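Local coordinates for protein putative Chlorite dismutase TA0507 (Thermoplasma acidophilum, PDB 3DTZ) that is of unknown function but belongs to the chlorite dismutase family and, like its relatives, may bind heme and act as an oxidoreductase, at residues F57-Y70 with I80-A94. Sequence-based numbering, arbitrary orientation.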
loop_
_atom_site.group_PDB
_atom_site.type_symbol
_atom_site.label_atom_id
_atom_site.label_comp_id
_atom_site.label_asym_id
_atom_site.label_seq_id
_atom_site.Cartn_x
_atom_site.Cartn_y
_atom_site.Cartn_z
ATOM N N PHE D 57 28.783 -2.685 19.640
ATOM C CA PHE D 57 27.666 -2.633 20.608
ATOM C C PHE D 57 27.173 -4.050 20.944
ATOM O O PHE D 57 26.986 -4.397 22.116
ATOM C CB PHE D 57 26.519 -1.788 20.039
ATOM C CG PHE D 57 25.223 -1.895 20.805
ATOM C CD1 PHE D 57 24.959 -1.039 21.900
ATOM C CD2 PHE D 57 24.253 -2.812 20.416
ATOM C CE1 PHE D 57 23.755 -1.126 22.625
ATOM C CE2 PHE D 57 23.036 -2.901 21.123
ATOM C CZ PHE D 57 22.791 -2.049 22.228
ATOM N N PHE D 58 26.952 -4.844 19.897
ATOM C CA PHE D 58 26.493 -6.222 20.069
ATOM C C PHE D 58 27.583 -7.104 20.699
ATOM O O PHE D 58 27.287 -7.896 21.580
ATOM C CB PHE D 58 25.957 -6.793 18.733
ATOM C CG PHE D 58 24.594 -6.242 18.370
ATOM C CD1 PHE D 58 23.442 -6.781 18.919
ATOM C CD2 PHE D 58 24.486 -5.129 17.515
ATOM C CE1 PHE D 58 22.180 -6.245 18.590
ATOM C CE2 PHE D 58 23.251 -4.568 17.192
ATOM C CZ PHE D 58 22.087 -5.126 17.728
ATOM N N SER D 59 28.830 -6.930 20.278
ATOM C CA SER D 59 29.907 -7.783 20.792
ATOM C C SER D 59 30.182 -7.491 22.249
ATOM O O SER D 59 30.714 -8.343 22.961
ATOM C CB SER D 59 31.198 -7.575 20.005
ATOM O OG SER D 59 30.993 -7.950 18.658
ATOM N N ALA D 60 29.866 -6.272 22.683
ATOM C CA ALA D 60 30.213 -5.838 24.036
ATOM C C ALA D 60 29.285 -6.399 25.105
ATOM O O ALA D 60 29.679 -6.472 26.262
ATOM C CB ALA D 60 30.269 -4.313 24.125
ATOM N N ASN D 61 28.071 -6.800 24.720
ATOM C CA ASN D 61 27.095 -7.357 25.661
ATOM C C ASN D 61 26.877 -8.885 25.522
ATOM O O ASN D 61 26.320 -9.350 24.507
ATOM C CB ASN D 61 25.753 -6.593 25.574
ATOM C CG ASN D 61 24.892 -6.800 26.807
ATOM O OD1 ASN D 61 24.879 -7.884 27.391
ATOM N ND2 ASN D 61 24.185 -5.746 27.229
ATOM N N PRO D 62 27.288 -9.664 26.545
ATOM C CA PRO D 62 27.172 -11.129 26.528
ATOM C C PRO D 62 25.717 -11.565 26.383
ATOM O O PRO D 62 25.434 -12.676 25.948
ATOM C CB PRO D 62 27.688 -11.537 27.910
ATOM C CG PRO D 62 27.518 -10.328 28.741
ATOM C CD PRO D 62 27.838 -9.196 27.826
ATOM N N GLY D 63 24.799 -10.667 26.698
ATOM C CA GLY D 63 23.377 -10.968 26.559
ATOM C C GLY D 63 22.909 -11.171 25.118
ATOM O O GLY D 63 21.840 -11.755 24.901
ATOM N N TYR D 64 23.677 -10.676 24.146
ATOM C CA TYR D 64 23.352 -10.932 22.733
ATOM C C TYR D 64 23.959 -12.253 22.302
ATOM O O TYR D 64 25.182 -12.401 22.258
ATOM C CB TYR D 64 23.777 -9.795 21.803
ATOM C CG TYR D 64 23.042 -8.510 22.135
ATOM C CD1 TYR D 64 21.649 -8.409 21.947
ATOM C CD2 TYR D 64 23.724 -7.414 22.641
ATOM C CE1 TYR D 64 20.970 -7.228 22.258
ATOM C CE2 TYR D 64 23.069 -6.249 22.968
ATOM C CZ TYR D 64 21.697 -6.153 22.781
ATOM O OH TYR D 64 21.060 -4.989 23.135
ATOM N N ILE D 65 23.079 -13.193 21.974
ATOM C CA ILE D 65 23.475 -14.541 21.569
ATOM C C ILE D 65 24.134 -14.544 20.172
ATOM O O ILE D 65 25.185 -15.192 19.963
ATOM C CB ILE D 65 22.274 -15.507 21.669
ATOM C CG1 ILE D 65 21.833 -15.588 23.156
ATOM C CG2 ILE D 65 22.631 -16.900 21.044
ATOM C CD1 ILE D 65 20.497 -16.330 23.429
ATOM N N ASN D 66 23.546 -13.782 19.240
ATOM C CA ASN D 66 24.147 -13.582 17.928
ATOM C C ASN D 66 23.826 -12.188 17.398
ATOM O O ASN D 66 22.889 -11.508 17.883
ATOM C CB ASN D 66 23.767 -14.713 16.916
ATOM C CG ASN D 66 22.319 -14.648 16.451
ATOM O OD1 ASN D 66 21.438 -14.154 17.157
ATOM N ND2 ASN D 66 22.072 -15.133 15.239
ATOM N N PHE D 67 24.661 -11.766 16.445
ATOM C CA PHE D 67 24.404 -10.532 15.687
ATOM C C PHE D 67 25.138 -10.687 14.367
ATOM O O PHE D 67 26.365 -10.884 14.335
ATOM C CB PHE D 67 24.944 -9.292 16.412
ATOM C CG PHE D 67 24.943 -8.074 15.544
ATOM C CD1 PHE D 67 23.727 -7.495 15.175
ATOM C CD2 PHE D 67 26.127 -7.571 15.021
ATOM C CE1 PHE D 67 23.685 -6.364 14.328
ATOM C CE2 PHE D 67 26.109 -6.439 14.174
ATOM C CZ PHE D 67 24.900 -5.846 13.836
ATOM N N HIS D 68 24.388 -10.637 13.275
ATOM C CA HIS D 68 24.987 -10.759 11.940
ATOM C C HIS D 68 24.418 -9.668 11.021
ATOM O O HIS D 68 23.256 -9.305 11.148
ATOM C CB HIS D 68 24.718 -12.144 11.344
ATOM C CG HIS D 68 25.193 -13.274 12.214
ATOM N ND1 HIS D 68 26.511 -13.416 12.585
ATOM C CD2 HIS D 68 24.533 -14.325 12.762
ATOM C CE1 HIS D 68 26.638 -14.481 13.365
ATOM N NE2 HIS D 68 25.449 -15.044 13.492
ATOM N N ILE D 69 25.240 -9.215 10.084
ATOM C CA ILE D 69 24.831 -8.199 9.107
ATOM C C ILE D 69 24.819 -8.880 7.723
ATOM O O ILE D 69 25.697 -9.705 7.457
ATOM C CB ILE D 69 25.814 -6.984 9.106
ATOM C CG1 ILE D 69 25.981 -6.440 10.533
ATOM C CG2 ILE D 69 25.235 -5.884 8.190
ATOM C CD1 ILE D 69 27.100 -5.423 10.703
ATOM N N TYR D 70 23.858 -8.525 6.861
ATOM C CA TYR D 70 23.770 -9.068 5.500
ATOM C C TYR D 70 23.565 -7.949 4.481
ATOM O O TYR D 70 22.841 -6.985 4.738
ATOM C CB TYR D 70 22.589 -10.032 5.361
ATOM C CG TYR D 70 22.710 -11.181 6.305
ATOM C CD1 TYR D 70 22.198 -11.088 7.605
ATOM C CD2 TYR D 70 23.394 -12.332 5.922
ATOM C CE1 TYR D 70 22.359 -12.149 8.516
ATOM C CE2 TYR D 70 23.564 -13.401 6.812
ATOM C CZ TYR D 70 23.030 -13.305 8.097
ATOM O OH TYR D 70 23.174 -14.344 8.966
ATOM N N ILE D 80 20.613 -5.833 6.096
ATOM C CA ILE D 80 19.713 -6.584 6.990
ATOM C C ILE D 80 20.515 -6.927 8.235
ATOM O O ILE D 80 21.675 -7.312 8.128
ATOM C CB ILE D 80 19.252 -7.908 6.333
ATOM C CG1 ILE D 80 18.563 -7.631 4.990
ATOM C CG2 ILE D 80 18.304 -8.714 7.291
ATOM C CD1 ILE D 80 18.633 -8.847 3.967
ATOM N N PHE D 81 19.895 -6.746 9.403
ATOM C CA PHE D 81 20.473 -7.075 10.702
ATOM C C PHE D 81 19.666 -8.221 11.318
ATOM O O PHE D 81 18.442 -8.213 11.275
ATOM C CB PHE D 81 20.346 -5.847 11.646
ATOM C CG PHE D 81 21.144 -4.648 11.198
ATOM C CD1 PHE D 81 22.546 -4.664 11.289
ATOM C CD2 PHE D 81 20.514 -3.518 10.667
ATOM C CE1 PHE D 81 23.311 -3.567 10.870
ATOM C CE2 PHE D 81 21.278 -2.408 10.227
ATOM C CZ PHE D 81 22.677 -2.434 10.356
ATOM N N TRP D 82 20.347 -9.172 11.933
ATOM C CA TRP D 82 19.684 -10.247 12.666
ATOM C C TRP D 82 20.374 -10.386 14.035
ATOM O O TRP D 82 21.581 -10.491 14.097
ATOM C CB TRP D 82 19.805 -11.550 11.880
ATOM C CG TRP D 82 19.317 -12.787 12.577
ATOM C CD1 TRP D 82 18.242 -12.893 13.449
ATOM C CD2 TRP D 82 19.871 -14.104 12.450
ATOM N NE1 TRP D 82 18.118 -14.209 13.878
ATOM C CE2 TRP D 82 19.090 -14.972 13.269
ATOM C CE3 TRP D 82 20.947 -14.645 11.704
ATOM C CZ2 TRP D 82 19.342 -16.361 13.360
ATOM C CZ3 TRP D 82 21.208 -16.031 11.797
ATOM C CH2 TRP D 82 20.420 -16.872 12.651
ATOM N N TYR D 83 19.609 -10.383 15.125
ATOM C CA TYR D 83 20.229 -10.603 16.456
ATOM C C TYR D 83 19.232 -11.279 17.388
ATOM O O TYR D 83 18.005 -11.197 17.149
ATOM C CB TYR D 83 20.711 -9.281 17.086
ATOM C CG TYR D 83 19.674 -8.197 17.125
ATOM C CD1 TYR D 83 18.788 -8.077 18.201
ATOM C CD2 TYR D 83 19.527 -7.320 16.039
ATOM C CE1 TYR D 83 17.803 -7.053 18.202
ATOM C CE2 TYR D 83 18.577 -6.330 16.035
ATOM C CZ TYR D 83 17.724 -6.198 17.109
ATOM O OH TYR D 83 16.771 -5.210 17.045
ATOM N N SER D 84 19.755 -11.879 18.458
ATOM C CA SER D 84 18.947 -12.690 19.386
ATOM C C SER D 84 19.413 -12.496 20.830
ATOM O O SER D 84 20.588 -12.260 21.061
ATOM C CB SER D 84 19.025 -14.176 19.017
ATOM O OG SER D 84 18.949 -14.380 17.608
ATOM N N SER D 85 18.490 -12.631 21.785
ATOM C CA SER D 85 18.797 -12.508 23.221
ATOM C C SER D 85 17.638 -13.075 24.034
ATOM O O SER D 85 16.505 -13.001 23.601
ATOM C CB SER D 85 18.933 -11.032 23.631
ATOM O OG SER D 85 19.251 -10.912 25.038
ATOM N N ARG D 86 17.931 -13.624 25.213
ATOM C CA ARG D 86 16.873 -14.011 26.142
ATOM C C ARG D 86 16.289 -12.799 26.852
ATOM O O ARG D 86 15.228 -12.903 27.465
ATOM C CB ARG D 86 17.380 -15.038 27.170
ATOM C CG ARG D 86 17.648 -16.399 26.555
ATOM C CD ARG D 86 17.884 -17.488 27.592
ATOM N NE ARG D 86 17.922 -18.787 26.921
ATOM C CZ ARG D 86 19.016 -19.368 26.428
ATOM N NH1 ARG D 86 20.214 -18.793 26.547
ATOM N NH2 ARG D 86 18.913 -20.554 25.820
ATOM N N ASN D 87 16.965 -11.653 26.741
ATOM C CA ASN D 87 16.585 -10.438 27.498
ATOM C C ASN D 87 15.773 -9.468 26.633
ATOM O O ASN D 87 16.329 -8.827 25.737
ATOM C CB ASN D 87 17.827 -9.726 28.062
ATOM C CG ASN D 87 17.473 -8.628 29.078
ATOM O OD1 ASN D 87 16.396 -8.039 29.029
ATOM N ND2 ASN D 87 18.384 -8.376 30.014
ATOM N N PRO D 88 14.470 -9.325 26.926
ATOM C CA PRO D 88 13.613 -8.454 26.106
ATOM C C PRO D 88 13.968 -6.963 26.208
ATOM O O PRO D 88 13.677 -6.201 25.287
ATOM C CB PRO D 88 12.198 -8.749 26.619
ATOM C CG PRO D 88 12.371 -9.265 27.985
ATOM C CD PRO D 88 13.733 -9.940 28.044
ATOM N N ASP D 89 14.622 -6.581 27.306
ATOM C CA ASP D 89 15.184 -5.239 27.514
ATOM C C ASP D 89 16.363 -5.009 26.586
ATOM O O ASP D 89 16.497 -3.949 25.980
ATOM C CB ASP D 89 15.583 -5.061 29.003
ATOM C CG ASP D 89 16.298 -3.725 29.296
ATOM O OD1 ASP D 89 15.765 -2.652 28.926
ATOM O OD2 ASP D 89 17.393 -3.759 29.923
ATOM N N LEU D 90 17.217 -6.011 26.446
ATOM C CA LEU D 90 18.267 -5.938 25.440
ATOM C C LEU D 90 17.707 -5.865 24.025
ATOM O O LEU D 90 18.330 -5.277 23.160
ATOM C CB LEU D 90 19.259 -7.091 25.588
ATOM C CG LEU D 90 20.088 -7.086 26.894
ATOM C CD1 LEU D 90 21.103 -8.183 26.804
ATOM C CD2 LEU D 90 20.771 -5.726 27.104
HETATM N N MSE D 91 16.544 -6.467 23.785
HETATM C CA MSE D 91 15.971 -6.458 22.430
HETATM C C MSE D 91 15.521 -5.036 22.052
HETATM O O MSE D 91 15.751 -4.580 20.928
HETATM C CB MSE D 91 14.812 -7.476 22.293
HETATM C CG MSE D 91 15.260 -8.962 22.442
HETATM SE SE MSE D 91 16.649 -9.459 21.162
HETATM C CE MSE D 91 15.616 -9.586 19.549
ATOM N N ILE D 92 14.878 -4.342 22.985
ATOM C CA ILE D 92 14.423 -2.967 22.671
ATOM C C ILE D 92 15.638 -2.010 22.587
ATOM O O ILE D 92 15.709 -1.146 21.699
ATOM C CB ILE D 92 13.310 -2.472 23.637
ATOM C CG1 ILE D 92 12.862 -1.038 23.251
ATOM C CG2 ILE D 92 13.730 -2.529 25.095
ATOM C CD1 ILE D 92 12.281 -0.977 21.873
ATOM N N LEU D 93 16.612 -2.201 23.474
ATOM C CA LEU D 93 17.869 -1.399 23.426
ATOM C C LEU D 93 18.625 -1.551 22.100
ATOM O O LEU D 93 19.157 -0.565 21.536
ATOM C CB LEU D 93 18.778 -1.777 24.599
ATOM C CG LEU D 93 18.337 -1.172 25.930
ATOM C CD1 LEU D 93 19.097 -1.812 27.053
ATOM C CD2 LEU D 93 18.534 0.366 25.928
ATOM N N ALA D 94 18.653 -2.779 21.598
ATOM C CA ALA D 94 19.319 -3.084 20.322
ATOM C C ALA D 94 18.578 -2.400 19.182
ATOM O O ALA D 94 19.193 -1.750 18.354
ATOM C CB ALA D 94 19.352 -4.583 20.097
HETATM O O HOH W 1 20.697 -13.747 26.202
#
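Phe58 lays the CE1 side of its ring over one face of Tyr83, CE1 coming 3.5 Å from Tyr83 CG with the planes at 39°. The CD1 atom of Phe67 sits over the centre of one Phe58 face, and Phe58 CD1 in turn lies over the ring of Tyr64, so three aromatics from 57-70 gather on the side of the sheet where the helices pack. Further along that side, Phe67 runs beside Phe81, Phe67 CE1 lying 3.7 Å from Phe81 CD1.

Tyr64 links this cluster to helix 88-102. With CG anti to its own carbonyl carbon (chi1 -63°), the ring reaches the helix and its OH donates to Leu90 O at 2.7 Å, while Ala94 N donates to the same oxygen from the opposite face of the carbonyl plane. A phenylalanine here would probably keep much of the ring packing but leave Leu90 O without its second donor, weakening the tie between strand and helix.

At the open end of the hairpin, Ser85 OG donates to Gly63 O at 2.7 Å from above the carbonyl plane and accepts from Asn87 N in an ST turn. A water also bridges Gly63 O to Arg86 N.

The hairpin's other side is more polar. Asn66 OD1 accepts from Ser84 OG at 2.5 Å, and its amide stands nearly upright (88°) on Trp82, ND2 3.3 Å above the indole plane. Tyr70 OH meets the indole at its edge, 3.5 Å from Trp82 CE3, and Phe140 stacks with both rings. Between the two sides, the strands pair antiparallel through His68 with Trp82 and Tyr70 with Ile80.

Chemically, then, aromatic carbon and the Tyr64 hydroxyl bond join the helices to one side of the hairpin, while serine hydroxyls and an amide secure its open end and its other side.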